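Local coordinates for protein sialidase B (Streptococcus pneumoniae serotype 4, PDB 4XJU) that cleaves alpha-(2->3)-, alpha-(2->6)- and alpha-(2->8)-linked terminal sialic acid from oligosaccharides, glycoproteins and glycolipids as an exo-alpha-sialidase, at residues 202-207 with 642-647; 224-229 with 286-291; 611-616 with 626-631; 579-584 with 633-638. The protein carries 1 engineered substitution. All coordinates share one frame; numbering follows the deposited sequence.

Interaction 1: residues 202-207 with 642-647; sequences QANYFR and HLSNVV. With 19D ((1R,2R,3R,4R,5R,7R)-2-(acetylamino)-7-[(1R)-1,2-dihydroxyethyl]-4-fluoro-3-hydroxy-6,8-dioxabicyclo[3.2.1]octane-5-carboxylic acid), chain G; DMS (dimethyl sulfoxide), chain C.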
# COMPACT_ATOMS: atom_id res chain seq x y z
N GLN A 202 9.32 -3.74 10.38
CA GLN A 202 8.90 -2.86 11.47
C GLN A 202 8.17 -1.60 10.99
O GLN A 202 8.01 -0.63 11.74
CB GLN A 202 10.05 -2.54 12.43
CG GLN A 202 10.46 -3.78 13.25
CD GLN A 202 9.37 -4.20 14.24
OE1 GLN A 202 9.06 -3.46 15.18
NE2 GLN A 202 8.78 -5.37 14.03
N ALA A 203 7.69 -1.62 9.75
CA ALA A 203 6.82 -0.53 9.29
C ALA A 203 5.39 -0.90 9.62
O ALA A 203 4.97 -2.05 9.42
CB ALA A 203 6.97 -0.30 7.81
N ASN A 204 4.62 0.07 10.12
CA ASN A 204 3.24 -0.22 10.48
C ASN A 204 2.33 -0.10 9.27
O ASN A 204 1.17 -0.51 9.33
CB ASN A 204 2.77 0.71 11.61
CG ASN A 204 1.59 0.14 12.41
OD1 ASN A 204 1.38 -1.07 12.45
ND2 ASN A 204 0.84 1.03 13.08
N TYR A 205 2.87 0.43 8.17
CA TYR A 205 2.08 0.71 6.95
C TYR A 205 2.81 0.28 5.69
O TYR A 205 4.04 0.26 5.66
CB TYR A 205 1.75 2.21 6.87
CG TYR A 205 1.21 2.69 8.19
CD1 TYR A 205 -0.11 2.45 8.53
CD2 TYR A 205 2.02 3.31 9.12
CE1 TYR A 205 -0.62 2.85 9.76
CE2 TYR A 205 1.52 3.72 10.35
CZ TYR A 205 0.21 3.48 10.66
OH TYR A 205 -0.29 3.86 11.88
N PHE A 206 2.03 -0.05 4.66
CA PHE A 206 2.59 -0.48 3.38
C PHE A 206 1.76 0.10 2.24
O PHE A 206 0.54 0.22 2.37
CB PHE A 206 2.60 -2.01 3.29
CG PHE A 206 3.42 -2.66 4.36
CD1 PHE A 206 4.79 -2.80 4.21
CD2 PHE A 206 2.82 -3.10 5.53
CE1 PHE A 206 5.56 -3.37 5.22
CE2 PHE A 206 3.58 -3.67 6.54
CZ PHE A 206 4.95 -3.81 6.38
N ARG A 207 2.43 0.45 1.15
CA ARG A 207 1.74 0.90 -0.05
C ARG A 207 2.58 0.51 -1.26
O ARG A 207 3.75 0.15 -1.13
CB ARG A 207 1.54 2.43 -0.03
CG ARG A 207 0.30 2.95 0.75
CD ARG A 207 -0.25 4.25 0.13
NE ARG A 207 -0.63 4.07 -1.27
CZ ARG A 207 -0.92 5.06 -2.11
NH1 ARG A 207 -0.90 6.32 -1.70
NH2 ARG A 207 -1.24 4.78 -3.38
N HIS A 642 -3.44 5.98 7.07
CA HIS A 642 -2.83 5.27 8.20
C HIS A 642 -3.62 4.07 8.68
O HIS A 642 -3.92 3.94 9.87
CB HIS A 642 -2.57 6.26 9.36
CG HIS A 642 -2.14 7.62 8.89
ND1 HIS A 642 -1.25 7.79 7.86
CD2 HIS A 642 -2.52 8.85 9.29
CE1 HIS A 642 -1.08 9.09 7.65
NE2 HIS A 642 -1.83 9.75 8.50
N LEU A 643 -3.94 3.17 7.75
CA LEU A 643 -4.57 1.88 8.07
C LEU A 643 -3.52 0.79 7.94
O LEU A 643 -2.72 0.79 7.00
CB LEU A 643 -5.71 1.58 7.09
CG LEU A 643 -6.71 2.71 6.82
CD1 LEU A 643 -7.78 2.24 5.82
CD2 LEU A 643 -7.35 3.18 8.13
N SER A 644 -3.53 -0.16 8.87
CA SER A 644 -2.57 -1.25 8.84
C SER A 644 -3.19 -2.51 8.23
O SER A 644 -4.39 -2.74 8.37
CB SER A 644 -2.04 -1.54 10.24
OG SER A 644 -1.30 -0.43 10.72
N ASN A 645 -2.36 -3.30 7.56
CA ASN A 645 -2.79 -4.58 6.99
C ASN A 645 -3.96 -4.50 6.02
O ASN A 645 -4.90 -5.30 6.09
CB ASN A 645 -3.02 -5.61 8.11
CG ASN A 645 -1.77 -5.86 8.92
OD1 ASN A 645 -0.68 -5.40 8.55
ND2 ASN A 645 -1.90 -6.58 10.03
N VAL A 646 -3.89 -3.53 5.11
CA VAL A 646 -4.87 -3.40 4.05
C VAL A 646 -4.31 -3.77 2.67
O VAL A 646 -5.07 -3.96 1.73
CB VAL A 646 -5.48 -1.97 3.99
CG1 VAL A 646 -6.46 -1.78 5.13
CG2 VAL A 646 -4.35 -0.90 4.04
N VAL A 647 -2.99 -3.87 2.56
CA VAL A 647 -2.38 -4.44 1.35
C VAL A 647 -2.46 -5.95 1.46
O VAL A 647 -1.83 -6.56 2.33
CB VAL A 647 -0.91 -4.00 1.17
CG1 VAL A 647 -0.29 -4.72 -0.04
CG2 VAL A 647 -0.82 -2.49 1.00
C1 19D G . -1.07 8.35 -5.16
O1A 19D G . -1.68 8.86 -6.15
O1B 19D G . -1.63 7.67 -4.28
C2 19D G . 0.41 8.62 -5.07
C3 19D G . 1.24 7.49 -4.42
C4 19D G . 2.68 7.41 -5.06
O4 19D G . 3.54 6.72 -4.14
C5 19D G . 3.24 8.92 -5.32
N5 19D G . 4.57 8.85 -5.90
C6 19D G . 2.14 9.71 -6.06
O6 19D G . 0.99 8.92 -6.35
C7 19D G . 1.50 10.65 -5.05
O7 19D G . 0.54 9.82 -4.33
C8 19D G . 0.89 11.96 -5.59
O8 19D G . -0.13 11.79 -6.59
C9 19D G . 1.97 12.87 -6.18
O9 19D G . 2.38 12.44 -7.47
C10 19D G . 5.45 9.81 -5.62
O10 19D G . 5.17 10.75 -4.89
C11 19D G . 6.79 9.65 -6.25
F1 19D G . 1.19 7.59 -3.32
S DMS C . -4.76 1.01 12.55
O DMS C . -5.24 0.21 11.37
C1 DMS C . -5.72 2.52 12.86
C2 DMS C . -5.01 0.05 14.06
O HOH W 1 0.32 -2.61 7.86
O HOH W 2 -2.71 4.63 12.41
O HOH W 3 -0.91 -0.04 5.15
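Tyr205 lays its ring against the backbone of residues 642-643. Its CE1 stands 3.4 Å from C of His642, approached obliquely, while Leu643 O lies near the ring plane at the CD1 edge, 3.5 Å away. CG of Tyr205 is anti to its own carbonyl carbon (chi1 -48°), which carries the ring over to the 642-647 side; CB of Asn204 packs on one ring face. Val647 CG2 makes an apolar contact with CB of Phe206 (4.1 Å) and also lies 3.3 Å from the backbone O of Phe206.

One direct hydrogen bond spans the segments. Ser644 OG, in one of two modelled conformers, donates to Asn204 O at 2.8 Å, tilted 26° from the carbonyl plane.

The segments lie at the seam of the six-bladed beta-propeller expected of a GH33 sialidase: strand 205-213 is an edge strand of the first blade, and the loop holding 642-647 connects two strands of the last. No backbone hydrogen bond joins them directly. Instead three waters bridge the seam: Asn204 O to Asn645 N, Tyr205 OH to His642 O, and Phe206 N to Leu643 O. Tyr205 OH also bonds Trp270 N, and the His642 imidazole bonds Lys277 and Thr230.

Two bound molecules touch the segments. Ser644 N donates to a dimethyl sulfoxide, probably from the crystallisation liquor. Arg207, a substrate-binding residue by similarity, gives carboxylate O1B of 19D two bonds, from NH1 at 3.0 Å and NH2 at 3.1 Å, while its NE is salt-bridged to Glu631.

Interaction 2: residues 224-229 with 286-291; sequences DARYGG and SFIDSS. With 19D ((1R,2R,3R,4R,5R,7R)-2-(acetylamino)-7-[(1R)-1,2-dihydroxyethyl]-4-fluoro-3-hydroxy-6,8-dioxabicyclo[3.2.1]octane-5-carboxylic acid), chain G.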
# COMPACT_ATOMS: atom_id res chain seq x y z
N ASP A 224 6.51 -0.46 -0.77
CA ASP A 224 6.95 0.63 0.08
C ASP A 224 6.65 0.21 1.51
O ASP A 224 5.48 0.04 1.87
CB ASP A 224 6.13 1.89 -0.17
CG ASP A 224 6.57 2.69 -1.39
OD1 ASP A 224 7.16 2.13 -2.36
OD2 ASP A 224 6.29 3.90 -1.38
N ALA A 225 7.68 0.07 2.34
CA ALA A 225 7.47 -0.04 3.78
C ALA A 225 7.42 1.39 4.35
O ALA A 225 8.46 2.05 4.46
CB ALA A 225 8.57 -0.86 4.45
N ARG A 226 6.21 1.89 4.66
CA ARG A 226 6.02 3.29 5.04
C ARG A 226 5.90 3.44 6.55
O ARG A 226 4.97 2.92 7.16
CB ARG A 226 4.80 3.89 4.31
CG ARG A 226 4.95 3.88 2.78
CD ARG A 226 4.01 4.86 2.09
NE ARG A 226 4.28 4.92 0.64
CZ ARG A 226 3.62 5.70 -0.22
NH1 ARG A 226 2.64 6.49 0.19
NH2 ARG A 226 3.95 5.67 -1.50
N TYR A 227 6.84 4.17 7.14
CA TYR A 227 6.93 4.21 8.59
C TYR A 227 6.07 5.32 9.17
O TYR A 227 5.43 5.12 10.22
CB TYR A 227 8.40 4.34 9.04
CG TYR A 227 9.18 3.11 8.67
CD1 TYR A 227 9.71 2.95 7.40
CD2 TYR A 227 9.34 2.06 9.58
CE1 TYR A 227 10.38 1.80 7.03
CE2 TYR A 227 10.03 0.91 9.23
CZ TYR A 227 10.54 0.79 7.95
OH TYR A 227 11.20 -0.36 7.57
N GLY A 228 6.06 6.47 8.52
CA GLY A 228 5.38 7.64 9.05
C GLY A 228 3.96 7.73 8.54
O GLY A 228 3.59 8.69 7.87
N GLY A 229 3.16 6.72 8.88
CA GLY A 229 1.81 6.63 8.35
C GLY A 229 1.90 6.27 6.87
O GLY A 229 2.96 5.88 6.38
N SER A 286 14.24 8.90 2.01
CA SER A 286 13.33 7.81 1.72
C SER A 286 13.49 7.25 0.31
O SER A 286 14.08 7.89 -0.56
CB SER A 286 11.88 8.24 1.94
OG SER A 286 11.56 9.38 1.17
N PHE A 287 12.95 6.05 0.12
CA PHE A 287 12.70 5.48 -1.21
C PHE A 287 11.19 5.38 -1.43
O PHE A 287 10.43 5.30 -0.49
CB PHE A 287 13.32 4.07 -1.30
CG PHE A 287 14.79 4.04 -1.00
CD1 PHE A 287 15.72 4.25 -2.01
CD2 PHE A 287 15.25 3.80 0.28
CE1 PHE A 287 17.09 4.22 -1.73
CE2 PHE A 287 16.60 3.77 0.57
CZ PHE A 287 17.52 3.97 -0.43
N ILE A 288 10.75 5.39 -2.68
CA ILE A 288 9.31 5.33 -2.96
C ILE A 288 9.07 4.87 -4.38
O ILE A 288 9.84 5.23 -5.27
CB ILE A 288 8.64 6.72 -2.68
CG1 ILE A 288 7.15 6.70 -3.00
CG2 ILE A 288 9.34 7.85 -3.45
CD1 ILE A 288 6.45 7.94 -2.48
N ASP A 289 8.04 4.05 -4.58
CA ASP A 289 7.62 3.54 -5.90
C ASP A 289 8.67 2.63 -6.55
O ASP A 289 9.48 3.10 -7.34
CB ASP A 289 7.27 4.68 -6.85
CG ASP A 289 6.04 5.45 -6.42
OD1 ASP A 289 5.35 4.98 -5.50
OD2 ASP A 289 5.77 6.52 -7.01
N SER A 290 8.61 1.34 -6.24
CA SER A 290 9.57 0.38 -6.78
C SER A 290 9.01 -0.38 -7.97
O SER A 290 7.80 -0.38 -8.23
CB SER A 290 10.01 -0.63 -5.70
OG SER A 290 8.91 -1.37 -5.18
N SER A 291 9.88 -1.07 -8.69
CA SER A 291 9.49 -1.78 -9.90
C SER A 291 10.56 -2.84 -10.14
O SER A 291 11.74 -2.58 -9.91
CB SER A 291 9.42 -0.79 -11.07
OG SER A 291 8.90 -1.42 -12.22
C1 19D G . -1.07 8.35 -5.16
O1A 19D G . -1.68 8.86 -6.15
O1B 19D G . -1.63 7.67 -4.28
C2 19D G . 0.41 8.62 -5.07
C3 19D G . 1.24 7.49 -4.42
C4 19D G . 2.68 7.41 -5.06
O4 19D G . 3.54 6.72 -4.14
C5 19D G . 3.24 8.92 -5.32
N5 19D G . 4.57 8.85 -5.90
C6 19D G . 2.14 9.71 -6.06
O6 19D G . 0.99 8.92 -6.35
C7 19D G . 1.50 10.65 -5.05
O7 19D G . 0.54 9.82 -4.33
C8 19D G . 0.89 11.96 -5.59
O8 19D G . -0.13 11.79 -6.59
C9 19D G . 1.97 12.87 -6.18
O9 19D G . 2.38 12.44 -7.47
C10 19D G . 5.45 9.81 -5.62
O10 19D G . 5.17 10.75 -4.89
C11 19D G . 6.79 9.65 -6.25
F1 19D G . 1.19 7.59 -3.32
O HOH W 4 7.04 0.02 -4.06
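Ile288 meets Asp224 and Arg226 through one branch. CG1 is anti to the backbone N (chi1 178°), which brings it within 3.3 Å of OD2 of Asp224 and sets CD1 3.5 Å from NH2 of Arg226, the side chains crossing at a slant. The two polar groups it touches are already paired. NE and NH2 of Arg226 grip OD2 of Asp224 side-on in a salt bridge, NE on the anti lone pair and NH2, at 2.9 Å, from 37° above the carboxylate plane.

At Asp289 the backbone N donates to OD1 of Asp224, 3.1 Å away, on the syn lone pair. Both oxygens of Asp224 are thus engaged, one by Asp289 N across the contact and one by Arg226. Strands 219-226 and 286-294 belong to different sheets, adjacent blades of the propeller; their local axes stay at least 7.4 Å apart and no backbone-to-backbone bond links the segments, so side chains make the joint. The Asp289 carboxylate points into the active-site pocket, where OD2 accepts from N5 of 19D at 2.8 Å and OD1 accepts from its O4 at 2.9 Å. O4 in turn accepts from Arg226 NH2, 2.9 Å away at the guanidinium edge, so this hydroxyl links the two segments through the ligand.

Further along, Ser290 OG, hydrogen-bonded to Ser222, also donates to a water that passes a hydrogen bond on to Asp224 OD1.

Interaction 3: residues 611-616 with 626-631; sequences YGYAYS and IGVLFE. With 19D ((1R,2R,3R,4R,5R,7R)-2-(acetylamino)-7-[(1R)-1,2-dihydroxyethyl]-4-fluoro-3-hydroxy-6,8-dioxabicyclo[3.2.1]octane-5-carboxylic acid), chain G.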
# COMPACT_ATOMS: atom_id res chain seq x y z
N TYR A 611 -16.46 -1.14 -1.95
CA TYR A 611 -15.28 -1.44 -1.12
C TYR A 611 -13.99 -1.00 -1.80
O TYR A 611 -13.87 -1.08 -3.03
CB TYR A 611 -15.20 -2.93 -0.73
CG TYR A 611 -16.15 -3.30 0.39
CD1 TYR A 611 -17.19 -2.46 0.77
CD2 TYR A 611 -15.98 -4.49 1.09
CE1 TYR A 611 -18.06 -2.80 1.80
CE2 TYR A 611 -16.85 -4.85 2.13
CZ TYR A 611 -17.88 -3.99 2.48
OH TYR A 611 -18.73 -4.32 3.51
N GLY A 612 -13.03 -0.56 -0.99
CA GLY A 612 -11.83 0.09 -1.49
C GLY A 612 -10.90 -0.80 -2.29
O GLY A 612 -10.72 -1.99 -1.99
N TYR A 613 -10.30 -0.21 -3.31
CA TYR A 613 -9.33 -0.90 -4.16
C TYR A 613 -8.48 0.15 -4.83
O TYR A 613 -8.98 0.98 -5.59
CB TYR A 613 -10.06 -1.72 -5.22
CG TYR A 613 -9.17 -2.69 -5.99
CD1 TYR A 613 -8.50 -2.30 -7.15
CD2 TYR A 613 -9.02 -4.00 -5.56
CE1 TYR A 613 -7.69 -3.21 -7.86
CE2 TYR A 613 -8.21 -4.90 -6.24
CZ TYR A 613 -7.56 -4.51 -7.39
OH TYR A 613 -6.77 -5.44 -8.06
N ALA A 614 -7.18 0.15 -4.55
CA ALA A 614 -6.33 1.21 -5.08
C ALA A 614 -5.19 0.69 -5.94
O ALA A 614 -5.44 0.06 -6.98
CB ALA A 614 -5.81 2.11 -3.95
N TYR A 615 -3.95 0.93 -5.53
CA TYR A 615 -2.84 0.40 -6.32
C TYR A 615 -2.85 -1.12 -6.25
O TYR A 615 -3.31 -1.71 -5.26
CB TYR A 615 -1.48 0.92 -5.84
CG TYR A 615 -1.14 2.34 -6.25
CD1 TYR A 615 -2.08 3.36 -6.17
CD2 TYR A 615 0.14 2.67 -6.66
CE1 TYR A 615 -1.74 4.68 -6.53
CE2 TYR A 615 0.48 3.97 -7.00
CZ TYR A 615 -0.45 4.96 -6.93
OH TYR A 615 -0.09 6.24 -7.28
N SER A 616 -2.32 -1.77 -7.29
CA SER A 616 -2.37 -3.23 -7.36
C SER A 616 -1.21 -3.77 -8.15
O SER A 616 -0.55 -3.05 -8.90
CB SER A 616 -3.67 -3.69 -8.01
OG SER A 616 -3.78 -3.19 -9.33
N ILE A 626 -3.71 -16.59 -11.16
CA ILE A 626 -3.37 -15.17 -11.14
C ILE A 626 -3.21 -14.75 -9.68
O ILE A 626 -4.11 -15.00 -8.87
CB ILE A 626 -4.48 -14.30 -11.77
CG1 ILE A 626 -4.81 -14.77 -13.20
CG2 ILE A 626 -4.11 -12.81 -11.74
CD1 ILE A 626 -3.65 -14.65 -14.19
N GLY A 627 -2.07 -14.17 -9.34
CA GLY A 627 -1.85 -13.64 -8.01
C GLY A 627 -2.10 -12.14 -8.02
O GLY A 627 -1.68 -11.44 -8.95
N VAL A 628 -2.82 -11.63 -7.02
CA VAL A 628 -3.11 -10.20 -6.96
C VAL A 628 -2.75 -9.67 -5.59
O VAL A 628 -3.28 -10.16 -4.59
CB VAL A 628 -4.60 -9.90 -7.21
CG1 VAL A 628 -4.79 -8.38 -7.40
CG2 VAL A 628 -5.13 -10.68 -8.43
N LEU A 629 -1.85 -8.70 -5.54
CA LEU A 629 -1.49 -8.02 -4.29
C LEU A 629 -1.92 -6.57 -4.47
O LEU A 629 -1.45 -5.89 -5.37
CB LEU A 629 0.02 -8.09 -4.05
CG LEU A 629 0.61 -7.46 -2.77
CD1 LEU A 629 0.10 -8.15 -1.52
CD2 LEU A 629 2.15 -7.52 -2.81
N PHE A 630 -2.81 -6.10 -3.61
CA PHE A 630 -3.47 -4.82 -3.84
C PHE A 630 -3.78 -4.07 -2.56
O PHE A 630 -3.95 -4.69 -1.50
CB PHE A 630 -4.76 -5.04 -4.64
CG PHE A 630 -5.78 -5.87 -3.93
CD1 PHE A 630 -5.69 -7.26 -3.91
CD2 PHE A 630 -6.83 -5.27 -3.24
CE1 PHE A 630 -6.64 -8.03 -3.25
CE2 PHE A 630 -7.78 -6.04 -2.58
CZ PHE A 630 -7.68 -7.42 -2.58
N GLU A 631 -3.83 -2.75 -2.66
CA GLU A 631 -4.30 -1.91 -1.56
C GLU A 631 -5.81 -2.01 -1.44
O GLU A 631 -6.54 -1.49 -2.29
CB GLU A 631 -3.89 -0.45 -1.83
CG GLU A 631 -2.38 -0.23 -1.94
CD GLU A 631 -2.00 1.17 -2.38
OE1 GLU A 631 -2.89 1.91 -2.89
OE2 GLU A 631 -0.82 1.55 -2.22
C1 19D G . -1.07 8.35 -5.16
O1A 19D G . -1.68 8.86 -6.15
O1B 19D G . -1.63 7.67 -4.28
C2 19D G . 0.41 8.62 -5.07
C3 19D G . 1.24 7.49 -4.42
C4 19D G . 2.68 7.41 -5.06
O4 19D G . 3.54 6.72 -4.14
C5 19D G . 3.24 8.92 -5.32
N5 19D G . 4.57 8.85 -5.90
C6 19D G . 2.14 9.71 -6.06
O6 19D G . 0.99 8.92 -6.35
C7 19D G . 1.50 10.65 -5.05
O7 19D G . 0.54 9.82 -4.33
C8 19D G . 0.89 11.96 -5.59
O8 19D G . -0.13 11.79 -6.59
C9 19D G . 1.97 12.87 -6.18
O9 19D G . 2.38 12.44 -7.47
C10 19D G . 5.45 9.81 -5.62
O10 19D G . 5.17 10.75 -4.89
C11 19D G . 6.79 9.65 -6.25
F1 19D G . 1.19 7.59 -3.32
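The Tyr613 ring places CE2 over one face of the Phe630 ring, 3.3 Å from CD2. The planes are 25° apart, but the centroids are 4.9 Å from each other, so the rings are slid until they barely overlap. Val628 O lies in plane at the edge of the Phe630 ring. CG of Phe630 stands between its backbone N and carbonyl carbon (chi1 63°), on the same sheet face as Ser616, with which Phe630 forms an antiparallel non-hydrogen-bonded pair. Beyond the rings, Tyr613 OH passes 3.6 Å from CG1 of Val628 and bonds Ser573.

The other flat pair, Tyr615 and the Glu631 carboxylate, runs side by side in the same direction. Glu631 OE1 accepts from Tyr615 N at 3.0 Å, the donor standing 56° above the carboxylate plane. The backbone continues this grip: Ala614 N donates to Glu631 O at 2.9 Å, and Glu631 N to Tyr615 O at 2.8 Å. OE1 also bonds Ser635, while OE2 holds Arg207 in a salt bridge, so one carboxylate positions both the tyrosine's backbone and an arginine of the pocket.

Tyr615 OH bonds Glu503 and lies 3.0 Å from O6 of 19D and 3.3 Å from C2, the anomeric carbon. This geometry is consistent with the tyrosine-glutamate pair of sialidase active sites, Tyr615 being by similarity the nucleophile and Glu503 a predicted active-site residue.

Interaction 4: residues 579-584 with 633-638; sequences SGRKGG and YDSWSR. With 19D ((1R,2R,3R,4R,5R,7R)-2-(acetylamino)-7-[(1R)-1,2-dihydroxyethyl]-4-fluoro-3-hydroxy-6,8-dioxabicyclo[3.2.1]octane-5-carboxylic acid), chain G.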
# COMPACT_ATOMS: atom_id res chain seq x y z
N SER A 579 -15.78 7.78 -8.85
CA SER A 579 -15.97 8.48 -7.59
C SER A 579 -14.77 8.37 -6.64
O SER A 579 -14.32 9.37 -6.07
CB SER A 579 -17.25 7.99 -6.90
OG SER A 579 -18.37 8.15 -7.74
N GLY A 580 -14.26 7.16 -6.46
CA GLY A 580 -13.13 6.96 -5.55
C GLY A 580 -12.27 5.78 -5.96
O GLY A 580 -12.46 5.22 -7.04
N ARG A 581 -11.31 5.41 -5.11
CA ARG A 581 -10.52 4.20 -5.37
C ARG A 581 -11.25 3.05 -4.74
O ARG A 581 -10.99 2.67 -3.59
CB ARG A 581 -9.10 4.35 -4.81
CG ARG A 581 -8.32 5.46 -5.53
CD ARG A 581 -6.88 5.56 -5.11
NE ARG A 581 -6.11 6.33 -6.10
CZ ARG A 581 -4.90 6.83 -5.89
NH1 ARG A 581 -4.31 6.63 -4.72
NH2 ARG A 581 -4.29 7.50 -6.85
N LYS A 582 -12.20 2.50 -5.50
CA LYS A 582 -13.04 1.41 -5.05
C LYS A 582 -13.56 0.66 -6.27
O LYS A 582 -13.30 1.06 -7.41
CB LYS A 582 -14.21 1.96 -4.20
CG LYS A 582 -15.02 3.05 -4.90
CD LYS A 582 -16.07 3.67 -3.95
CE LYS A 582 -16.75 4.86 -4.61
NZ LYS A 582 -17.64 5.62 -3.68
N GLY A 583 -14.28 -0.43 -6.05
CA GLY A 583 -14.80 -1.22 -7.16
C GLY A 583 -13.70 -1.89 -7.95
O GLY A 583 -13.66 -1.79 -9.17
N GLY A 584 -12.81 -2.59 -7.26
CA GLY A 584 -11.69 -3.23 -7.92
C GLY A 584 -12.15 -4.30 -8.90
O GLY A 584 -13.11 -5.03 -8.64
N TYR A 633 -8.19 -0.49 0.11
CA TYR A 633 -8.76 0.70 0.74
C TYR A 633 -8.61 1.84 -0.23
O TYR A 633 -7.97 1.69 -1.27
CB TYR A 633 -8.04 1.01 2.06
CG TYR A 633 -6.70 1.72 1.96
CD1 TYR A 633 -5.59 1.10 1.39
CD2 TYR A 633 -6.55 3.00 2.48
CE1 TYR A 633 -4.36 1.77 1.32
CE2 TYR A 633 -5.33 3.66 2.42
CZ TYR A 633 -4.25 3.04 1.85
OH TYR A 633 -3.05 3.71 1.80
N ASP A 634 -9.20 2.98 0.09
CA ASP A 634 -9.05 4.13 -0.77
C ASP A 634 -7.81 4.91 -0.33
O ASP A 634 -7.86 5.67 0.64
CB ASP A 634 -10.31 5.00 -0.71
CG ASP A 634 -10.33 6.07 -1.79
OD1 ASP A 634 -9.25 6.62 -2.10
OD2 ASP A 634 -11.42 6.35 -2.34
N SER A 635 -6.70 4.73 -1.04
CA SER A 635 -5.44 5.38 -0.66
C SER A 635 -5.36 6.85 -1.07
O SER A 635 -4.33 7.51 -0.87
CB SER A 635 -4.24 4.61 -1.21
OG SER A 635 -4.29 4.50 -2.62
N TRP A 636 -6.44 7.37 -1.65
CA TRP A 636 -6.55 8.80 -1.95
C TRP A 636 -7.29 9.50 -0.82
O TRP A 636 -6.91 10.58 -0.38
CB TRP A 636 -7.28 9.02 -3.29
CG TRP A 636 -7.21 10.46 -3.77
CD1 TRP A 636 -8.13 11.45 -3.54
CD2 TRP A 636 -6.16 11.07 -4.54
NE1 TRP A 636 -7.72 12.63 -4.12
CE2 TRP A 636 -6.50 12.42 -4.74
CE3 TRP A 636 -4.95 10.59 -5.07
CZ2 TRP A 636 -5.70 13.31 -5.46
CZ3 TRP A 636 -4.14 11.48 -5.79
CH2 TRP A 636 -4.52 12.82 -5.97
N SER A 637 -8.36 8.86 -0.35
CA SER A 637 -9.26 9.44 0.65
C SER A 637 -8.52 9.95 1.87
O SER A 637 -7.69 9.23 2.44
CB SER A 637 -10.29 8.41 1.12
OG SER A 637 -11.10 8.96 2.14
N ARG A 638 -8.82 11.18 2.27
CA ARG A 638 -8.25 11.76 3.48
C ARG A 638 -8.89 11.16 4.74
O ARG A 638 -8.46 11.45 5.86
CB ARG A 638 -8.40 13.29 3.47
CG ARG A 638 -7.70 13.96 2.29
CD ARG A 638 -6.18 13.80 2.36
NE ARG A 638 -5.72 12.61 1.66
CZ ARG A 638 -4.45 12.22 1.57
NH1 ARG A 638 -3.48 12.93 2.14
NH2 ARG A 638 -4.15 11.11 0.89
C1 19D G . -1.07 8.35 -5.16
O1A 19D G . -1.68 8.86 -6.15
O1B 19D G . -1.63 7.67 -4.28
C2 19D G . 0.41 8.62 -5.07
C3 19D G . 1.24 7.49 -4.42
C4 19D G . 2.68 7.41 -5.06
O4 19D G . 3.54 6.72 -4.14
C5 19D G . 3.24 8.92 -5.32
N5 19D G . 4.57 8.85 -5.90
C6 19D G . 2.14 9.71 -6.06
O6 19D G . 0.99 8.92 -6.35
C7 19D G . 1.50 10.65 -5.05
O7 19D G . 0.54 9.82 -4.33
C8 19D G . 0.89 11.96 -5.59
O8 19D G . -0.13 11.79 -6.59
C9 19D G . 1.97 12.87 -6.18
O9 19D G . 2.38 12.44 -7.47
C10 19D G . 5.45 9.81 -5.62
O10 19D G . 5.17 10.75 -4.89
C11 19D G . 6.79 9.65 -6.25
F1 19D G . 1.19 7.59 -3.32
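Arg581 NH1 donates a hydrogen bond to Ser635 OG at 3.0 Å, with the hydroxyl tilted 21° from the guanidinium plane. The same NH1 donates to O1B of 19D at 2.9 Å and NH2 to O1A at 3.0 Å, both bonds close to straight; the ligand carboxylate is therefore taken up end-on by two nitrogens. The edge of Trp636 stands over the Arg581 guanidinium: its CE3 is 3.5 Å above one face, offset toward the rim, the planes 72° apart, and CZ3 lies 3.6 Å from O1A.

One shell out, the extended Arg581 chain is fixed at its root, where the backbone N donates to OD2 of Asp634 at 2.9 Å from well above the carboxylate plane. OD1 of Asp634 accepts from Trp636 N, closing an Asx turn, and from Ser637 N, extending it to an Asx motif. Thr553 and Gly552 hold NE and NH2 of Arg581. By similarity Arg581 binds substrate together with Arg207 and Arg519, the arginine triad of sialidases.

Residues 579-584 lie in the loop between strands 567-575 and 584-591, reaching the latter's start, and residues 633-638 in that between strands 626-631 and 647-652, so the contact joins loops of two neighbouring sheets.

From the N terminus, residues 202-207 open interaction 1, whose loop closes only at 642-647 and so encloses the other three contacts. Interaction 2 opens at 224-229, on the strand next to 205-213 in the first propeller sheet, and closes at 286-291, before interactions 3 and 4 begin. Interaction 4 opens next, at 579-584; interaction 3 opens at 611-616 and closes at 626-631, nested inside interaction 4, which closes at 633-638. None cross. Interaction 2 joins the first sheet to the second, interaction 4 the last two, and interaction 1 the last back to the first, while interaction 3 sits within the last; all four touch 19D.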